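Local coordinates for SusD family protein (Bacteroides uniformis, PDB 7KV1) that probably binds beta-glucans at the cell surface of a human gut bacterium, as a SusD-like glycan-binding protein built around a largely helical, tetratricopeptide-type scaffold, at residues Asp284-Ile287 with Trp288-Asn291; Tyr408-Thr411 with Leu412-Ala416; Thr450-Asp453 with Val454-Arg458. All blocks are in the same frame, centred on the assembly; numbering follows the deposited sequence.

Interaction 1: residues Asp284-Ile287 with Trp288-Asn291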
loop_
_atom_site.group_PDB
_atom_site.type_symbol
_atom_site.label_atom_id
_atom_site.label_comp_id
_atom_site.label_asym_id
_atom_site.label_seq_id
_atom_site.Cartn_x
_atom_site.Cartn_y
_atom_site.Cartn_z
ATOM N N ASP A 284 -3.312 -18.429 3.151
ATOM C CA ASP A 284 -2.128 -18.507 4.041
ATOM C C ASP A 284 -0.985 -17.638 3.506
ATOM O O ASP A 284 0.021 -17.511 4.212
ATOM C CB ASP A 284 -1.751 -19.965 4.287
ATOM C CG ASP A 284 -2.800 -20.652 5.169
ATOM O OD1 ASP A 284 -3.248 -20.017 6.189
ATOM O OD2 ASP A 284 -3.203 -21.772 4.817
ATOM N N GLU A 285 -1.146 -17.025 2.344
ATOM C CA GLU A 285 -0.223 -15.975 1.843
ATOM C C GLU A 285 -0.497 -14.627 2.530
ATOM O O GLU A 285 0.387 -13.752 2.563
ATOM C CB GLU A 285 -0.383 -15.844 0.333
ATOM C CG GLU A 285 0.626 -14.870 -0.229
ATOM C CD GLU A 285 0.935 -15.020 -1.702
ATOM O OE1 GLU A 285 0.509 -16.025 -2.316
ATOM O OE2 GLU A 285 1.600 -14.123 -2.217
ATOM N N SER A 286 -1.694 -14.445 3.055
ATOM C CA SER A 286 -2.188 -13.124 3.488
ATOM C C SER A 286 -1.610 -12.779 4.859
ATOM O O SER A 286 -1.834 -13.521 5.800
ATOM C CB SER A 286 -3.703 -13.086 3.440
ATOM O OG SER A 286 -4.145 -11.741 3.620
ATOM N N ILE A 287 -0.830 -11.701 4.971
ATOM C CA ILE A 287 -0.320 -11.260 6.301
ATOM C C ILE A 287 -1.272 -10.184 6.821
ATOM O O ILE A 287 -1.595 -10.193 8.036
ATOM C CB ILE A 287 1.145 -10.814 6.217
ATOM C CG1 ILE A 287 2.076 -12.012 6.003
ATOM C CG2 ILE A 287 1.530 -10.016 7.438
ATOM C CD1 ILE A 287 3.497 -11.662 5.727
ATOM N N TRP A 288 -1.726 -9.292 5.935
ATOM C CA TRP A 288 -2.717 -8.276 6.350
ATOM C C TRP A 288 -3.541 -7.788 5.160
ATOM O O TRP A 288 -2.976 -7.483 4.071
ATOM C CB TRP A 288 -2.016 -7.143 7.092
ATOM C CG TRP A 288 -2.950 -6.283 7.880
ATOM C CD1 TRP A 288 -3.763 -6.667 8.911
ATOM C CD2 TRP A 288 -3.174 -4.879 7.690
ATOM N NE1 TRP A 288 -4.471 -5.596 9.374
ATOM C CE2 TRP A 288 -4.133 -4.485 8.650
ATOM C CE3 TRP A 288 -2.635 -3.911 6.837
ATOM C CZ2 TRP A 288 -4.557 -3.161 8.770
ATOM C CZ3 TRP A 288 -3.092 -2.614 6.924
ATOM C CH2 TRP A 288 -4.028 -2.245 7.896
ATOM N N GLU A 289 -4.851 -7.750 5.374
ATOM C CA GLU A 289 -5.840 -7.244 4.410
ATOM C C GLU A 289 -6.706 -6.230 5.141
ATOM O O GLU A 289 -6.833 -6.342 6.378
ATOM C CB GLU A 289 -6.756 -8.343 3.876
ATOM C CG GLU A 289 -6.056 -9.601 3.458
ATOM C CD GLU A 289 -6.889 -10.578 2.657
ATOM O OE1 GLU A 289 -8.077 -10.257 2.339
ATOM O OE2 GLU A 289 -6.347 -11.655 2.340
ATOM N N ILE A 290 -7.278 -5.305 4.383
ATOM C CA ILE A 290 -8.349 -4.391 4.849
ATOM C C ILE A 290 -9.670 -4.963 4.344
ATOM O O ILE A 290 -9.783 -5.184 3.151
ATOM C CB ILE A 290 -8.090 -2.962 4.389
ATOM C CG1 ILE A 290 -6.732 -2.475 4.908
ATOM C CG2 ILE A 290 -9.220 -2.062 4.847
ATOM C CD1 ILE A 290 -6.263 -1.201 4.268
ATOM N N ASN A 291 -10.579 -5.265 5.268
ATOM C CA ASN A 291 -11.832 -6.017 5.011
ATOM C C ASN A 291 -12.894 -5.051 4.516
ATOM O O ASN A 291 -13.025 -3.962 5.161
ATOM C CB ASN A 291 -12.392 -6.705 6.255
ATOM C CG ASN A 291 -11.539 -7.866 6.700
ATOM O OD1 ASN A 291 -10.999 -8.595 5.871
ATOM N ND2 ASN A 291 -11.428 -8.052 8.003
HETATM O O HOH W 1 -2.924 -9.900 1.866
#
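Ser286 and Glu289, three residues apart, bring their polar ends together across a kink in the strand 286-290. The glutamate can be followed outward. From CB its chain sets off with CG anti to the carbonyl carbon (chi1 -46°) and then runs extended, a course that carries the carboxylate back toward the preceding turn. CG passes so close to Ser286 OG that the exact place of the hydroxyl in the model is doubtful. CD leads on to the two oxygens. At the tip, Glu289 OE2 accepts a hydrogen bond from Ser286 OG, modelled at 2.5 Å, a length that shares that uncertainty, and it also lies 3.2 Å from Ser286 CB. The same oxygen accepts from Trp282 N, while OE1 accepts from Asn402 ND2, so both oxygens of this buried carboxylate have donors and its rotation should be restrained. On the serine's side, water 1 donates a hydrogen bond to Ser286 OG at 2.8 Å and another to Trp288 O at 3.3 Å, linking hydroxyl and backbone beside the kink.

The kink itself is a classic beta bulge: Ile287 and Trp288 both face Tyr406 of the antiparallel strand 403-407. Its evidence lies in the backbone, where Ile287 takes a nearly helical psi of -40° and Trp288 returns to an extended conformation. From the bulge, the Trp288 indole packs edge-to-face against Phe154 and Tyr405, with NE1 donating to Gly226 O. The bulge thus pairs with strand 403-407, while Ile287 packs on Ala231 and Met235 of helix 230-244 and on Thr411 of helix 408-420, and Trp288 on Met232 of helix 230-244.

Interaction 2: residues Tyr408-Thr411 with Leu412-Ala416. With NCO (cobalt hexammine(III)), chain C.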
loop_
_atom_site.group_PDB
_atom_site.type_symbol
_atom_site.label_atom_id
_atom_site.label_comp_id
_atom_site.label_asym_id
_atom_site.label_seq_id
_atom_site.Cartn_x
_atom_site.Cartn_y
_atom_site.Cartn_z
ATOM N N TYR A 408 2.785 -12.716 1.740
ATOM C CA TYR A 408 4.037 -13.461 1.998
ATOM C C TYR A 408 4.979 -13.401 0.772
ATOM O O TYR A 408 6.185 -13.587 1.001
ATOM C CB TYR A 408 3.688 -14.882 2.445
ATOM C CG TYR A 408 4.847 -15.801 2.717
ATOM C CD1 TYR A 408 5.644 -15.652 3.845
ATOM C CD2 TYR A 408 5.151 -16.825 1.841
ATOM C CE1 TYR A 408 6.695 -16.518 4.094
ATOM C CE2 TYR A 408 6.182 -17.718 2.091
ATOM C CZ TYR A 408 6.973 -17.545 3.204
ATOM O OH TYR A 408 7.995 -18.408 3.444
ATOM N N ALA A 409 4.502 -13.145 -0.455
ATOM C CA ALA A 409 5.402 -12.891 -1.613
ATOM C C ALA A 409 6.340 -11.722 -1.273
ATOM O O ALA A 409 7.554 -11.808 -1.533
ATOM C CB ALA A 409 4.640 -12.648 -2.899
ATOM N N GLU A 410 5.811 -10.691 -0.608
ATOM C CA GLU A 410 6.599 -9.510 -0.210
ATOM C C GLU A 410 7.573 -9.854 0.930
ATOM O O GLU A 410 8.691 -9.310 0.948
ATOM C CB GLU A 410 5.656 -8.344 0.102
ATOM C CG GLU A 410 6.394 -7.052 0.226
ATOM C CD GLU A 410 5.592 -5.793 0.488
ATOM O OE1 GLU A 410 4.354 -5.861 0.679
ATOM O OE2 GLU A 410 6.224 -4.728 0.391
ATOM N N THR A 411 7.195 -10.734 1.856
ATOM C CA THR A 411 8.130 -11.290 2.873
ATOM C C THR A 411 9.356 -11.875 2.157
ATOM O O THR A 411 10.493 -11.515 2.525
ATOM C CB THR A 411 7.430 -12.316 3.772
ATOM O OG1 THR A 411 6.166 -11.802 4.219
ATOM C CG2 THR A 411 8.314 -12.709 4.932
ATOM N N LEU A 412 9.148 -12.721 1.142
ATOM C CA LEU A 412 10.265 -13.439 0.473
ATOM C C LEU A 412 11.129 -12.409 -0.257
ATOM O O LEU A 412 12.364 -12.462 -0.102
ATOM C CB LEU A 412 9.712 -14.508 -0.479
ATOM C CG LEU A 412 9.072 -15.730 0.187
ATOM C CD1 LEU A 412 8.235 -16.490 -0.823
ATOM C CD2 LEU A 412 10.111 -16.671 0.812
ATOM N N LEU A 413 10.514 -11.469 -0.980
ATOM C CA LEU A 413 11.263 -10.470 -1.780
ATOM C C LEU A 413 11.951 -9.457 -0.856
ATOM O O LEU A 413 13.076 -9.025 -1.197
ATOM C CB LEU A 413 10.354 -9.827 -2.826
ATOM C CG LEU A 413 9.811 -10.780 -3.901
ATOM C CD1 LEU A 413 8.911 -10.056 -4.871
ATOM C CD2 LEU A 413 10.918 -11.453 -4.698
ATOM N N ASN A 414 11.325 -9.108 0.274
ATOM C CA ASN A 414 11.961 -8.269 1.307
ATOM C C ASN A 414 13.226 -8.989 1.781
ATOM O O ASN A 414 14.290 -8.381 1.834
ATOM C CB ASN A 414 11.043 -8.027 2.513
ATOM C CG ASN A 414 9.968 -6.974 2.315
ATOM O OD1 ASN A 414 9.940 -6.288 1.299
ATOM N ND2 ASN A 414 9.064 -6.872 3.279
ATOM N N ALA A 415 13.083 -10.233 2.188
ATOM C CA ALA A 415 14.201 -11.050 2.725
ATOM C C ALA A 415 15.316 -11.170 1.674
ATOM O O ALA A 415 16.508 -10.985 2.008
ATOM C CB ALA A 415 13.662 -12.377 3.113
ATOM N N ALA A 416 14.975 -11.461 0.426
ATOM C CA ALA A 416 16.020 -11.647 -0.611
ATOM C C ALA A 416 16.814 -10.352 -0.736
ATOM O O ALA A 416 18.047 -10.386 -0.717
ATOM C CB ALA A 416 15.419 -12.088 -1.912
HETATM CO CO NCO C . 7.268 -22.309 4.997
HETATM N N1 NCO C . 5.609 -22.847 5.991
HETATM N N2 NCO C . 8.999 -21.739 4.183
HETATM N N3 NCO C . 7.575 -24.220 4.278
HETATM N N4 NCO C . 8.322 -22.730 6.608
HETATM N N5 NCO C . 7.012 -20.400 5.670
HETATM N N6 NCO C . 6.235 -21.908 3.359
#
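Tyr408 and Leu412, one helical turn apart, meet ring against branched side chain. Tyr408 CG, anti to the backbone N (chi1 178°), turns the ring toward Leu412, whose CG sits over one face of the phenol, 3.9 Å above its plane and displaced toward the rim. Leu412 CD1 comes within 3.8 Å of Tyr408 CE2, while CD2 lies toward the phenol end, 3.8 Å from Tyr408 OH. That hydroxyl accepts a hydrogen bond from N5 of the cobalt hexammine at 3.1 Å; the ion is also hydrogen-bonded to the carbonyl oxygens of Ile261, Ser263 and Phe266. Replacing Tyr408 with an alanine would probably deprive N5 of this acceptor and leave a gap beside Leu412 where the ring now packs.

Phe266 packs on Tyr408, and Leu268, Trp433 and Val437 back Leu412. Behind this pair lies regular alpha-helix, the first turns of helix 408-420 in the helical SusD-family region, which belongs to the tetratricopeptide clan. Four successive i to i+4 bonds document it, among them Leu412 N to Tyr408 O at 3.1 Å (155° at the hydrogen) and Asn414 N to Glu410 O at 2.7 Å. The extended Glu410 chain crosses Asn414 obliquely, its CG 3.8 Å from Asn414 OD1. Their carboxylate and amide planes are turned 59° apart. Arg458 of helix 451-461 binds both ends, and Lys467 takes the other carboxylate oxygen of Glu410.

Interaction 3: residues Thr450-Asp453 with Val454-Arg458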
loop_
_atom_site.group_PDB
_atom_site.type_symbol
_atom_site.label_atom_id
_atom_site.label_comp_id
_atom_site.label_asym_id
_atom_site.label_seq_id
_atom_site.Cartn_x
_atom_site.Cartn_y
_atom_site.Cartn_z
ATOM N N THR A 450 20.676 -10.979 -7.937
ATOM C CA THR A 450 21.214 -9.655 -7.590
ATOM C C THR A 450 20.085 -8.774 -7.037
ATOM O O THR A 450 18.894 -9.099 -7.203
ATOM C CB THR A 450 21.807 -8.935 -8.810
ATOM O OG1 THR A 450 20.681 -8.613 -9.620
ATOM C CG2 THR A 450 22.835 -9.757 -9.567
ATOM N N VAL A 451 20.441 -7.673 -6.389
ATOM C CA VAL A 451 19.407 -6.763 -5.826
ATOM C C VAL A 451 18.513 -6.236 -6.963
ATOM O O VAL A 451 17.282 -6.166 -6.746
ATOM C CB VAL A 451 20.015 -5.633 -4.991
ATOM C CG1 VAL A 451 18.921 -4.740 -4.431
ATOM C CG2 VAL A 451 20.815 -6.218 -3.858
ATOM N N ASP A 452 19.064 -5.977 -8.152
ATOM C CA ASP A 452 18.251 -5.509 -9.307
ATOM C C ASP A 452 17.218 -6.561 -9.718
ATOM O O ASP A 452 16.070 -6.181 -10.008
ATOM C CB ASP A 452 19.074 -5.109 -10.523
ATOM C CG ASP A 452 18.200 -4.265 -11.470
ATOM O OD1 ASP A 452 17.624 -3.225 -11.033
ATOM O OD2 ASP A 452 18.021 -4.699 -12.580
ATOM N N ASP A 453 17.577 -7.848 -9.691
ATOM C CA ASP A 453 16.609 -8.940 -9.969
ATOM C C ASP A 453 15.434 -8.844 -8.983
ATOM O O ASP A 453 14.295 -9.087 -9.413
ATOM C CB ASP A 453 17.252 -10.329 -9.853
ATOM C CG ASP A 453 18.343 -10.614 -10.880
ATOM O OD1 ASP A 453 18.182 -10.135 -12.034
ATOM O OD2 ASP A 453 19.361 -11.324 -10.517
ATOM N N VAL A 454 15.707 -8.623 -7.694
ATOM C CA VAL A 454 14.630 -8.532 -6.664
ATOM C C VAL A 454 13.735 -7.335 -7.018
ATOM O O VAL A 454 12.511 -7.495 -7.047
ATOM C CB VAL A 454 15.178 -8.445 -5.239
ATOM C CG1 VAL A 454 14.048 -8.424 -4.214
ATOM C CG2 VAL A 454 16.159 -9.565 -4.957
ATOM N N LEU A 455 14.300 -6.163 -7.310
ATOM C CA LEU A 455 13.461 -4.990 -7.668
ATOM C C LEU A 455 12.614 -5.313 -8.906
ATOM O O LEU A 455 11.414 -4.892 -8.979
ATOM C CB LEU A 455 14.372 -3.773 -7.877
ATOM C CG LEU A 455 15.215 -3.376 -6.674
ATOM C CD1 LEU A 455 16.045 -2.175 -7.031
ATOM C CD2 LEU A 455 14.345 -3.099 -5.437
ATOM N N THR A 456 13.171 -6.007 -9.897
ATOM C CA THR A 456 12.386 -6.371 -11.106
ATOM C C THR A 456 11.249 -7.301 -10.703
ATOM O O THR A 456 10.119 -7.094 -11.179
ATOM C CB THR A 456 13.275 -6.978 -12.198
ATOM O OG1 THR A 456 14.147 -5.919 -12.587
ATOM C CG2 THR A 456 12.479 -7.535 -13.365
ATOM N N GLU A 457 11.523 -8.290 -9.862
ATOM C CA GLU A 457 10.502 -9.262 -9.419
ATOM C C GLU A 457 9.369 -8.566 -8.649
ATOM O O GLU A 457 8.191 -8.916 -8.868
ATOM C CB GLU A 457 11.122 -10.392 -8.607
ATOM C CG GLU A 457 10.299 -11.646 -8.659
ATOM C CD GLU A 457 10.224 -12.299 -10.031
ATOM O OE1 GLU A 457 11.260 -12.296 -10.732
ATOM O OE2 GLU A 457 9.121 -12.817 -10.381
ATOM N N ARG A 458 9.690 -7.557 -7.850
ATOM C CA ARG A 458 8.694 -6.742 -7.137
ATOM C C ARG A 458 7.770 -6.072 -8.162
ATOM O O ARG A 458 6.584 -5.984 -7.894
ATOM C CB ARG A 458 9.382 -5.709 -6.225
ATOM C CG ARG A 458 10.093 -6.309 -5.023
ATOM C CD ARG A 458 10.786 -5.234 -4.218
ATOM N NE ARG A 458 9.769 -4.507 -3.500
ATOM C CZ ARG A 458 9.305 -4.846 -2.295
ATOM N NH1 ARG A 458 9.806 -5.875 -1.650
ATOM N NH2 ARG A 458 8.338 -4.163 -1.729
HETATM O O HOH W 2 13.688 -11.127 -11.193
#
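This is a local contact in the first turns of helix 451-461, opened by a capping box in Thr450-Asp453; Val454-Arg458 continues the helix, within the SusD-family region, beside helices 408-420 and 429-440. The box is reciprocal. Thr450, at the N-cap, accepts with OG1 from Asp453 N at 3.2 Å, and Asp453 OD2 accepts from Thr450 N at 2.9 Å. The carboxylate receives that N-H on its anti side, 34° out of its plane. Asp453's negative charge at the N-terminal end of a helix is likely to be stabilised by the backbone N-H groups pointing there.

The first turn then closes across the two segments. Val454 N donates to Thr450 O at 3.3 Å, in the carbonyl plane, while Val454 CG2 lies 3.6 Å from the same oxygen. Leu455 N repeats the pattern with Val451 O.

Asp452 O is gripped twice by one residue, by Thr456 N at 2.9 Å and by Thr456 OG1 at 3.2 Å. A chi1 of -65° sets OG1 beside its own backbone N, within reach of the same oxygen, which it meets from above the carbonyl plane. OG1 also bonds to Asn485 ND2, whose amide reaches Asp452 OD1 too; Ser482 N is a further donor to that oxygen. Glu457, paired with Arg353 and Arg438 by salt bridges, bends at chi2 (66°), which turns OE1 toward the Asp453 end. There water 2 donates to Asp453 O at 2.8 Å and to Glu457 OE1 at 2.7 Å.

From the N terminus onward, the three contacts come in series; each is a local contact within continuous chain, so none encloses a long loop, and none nests within or crosses another. Interaction 1 lies on strand 286-290, whose partner strand 403-407 runs straight into the helix of interaction 2. At that junction Glu285 O is 2.7 Å from Tyr408 N, a probable hydrogen bond. Helix 408-420 in turn meets helix 451-461: Leu413 O packs on Val454 CG1, and Leu413 CD1 lies 3.9 Å from Arg458 CG. Interactions 1 and 3 do not touch, their nearest atoms being about 11 Å apart, so interaction 2 bridges strand and far helix.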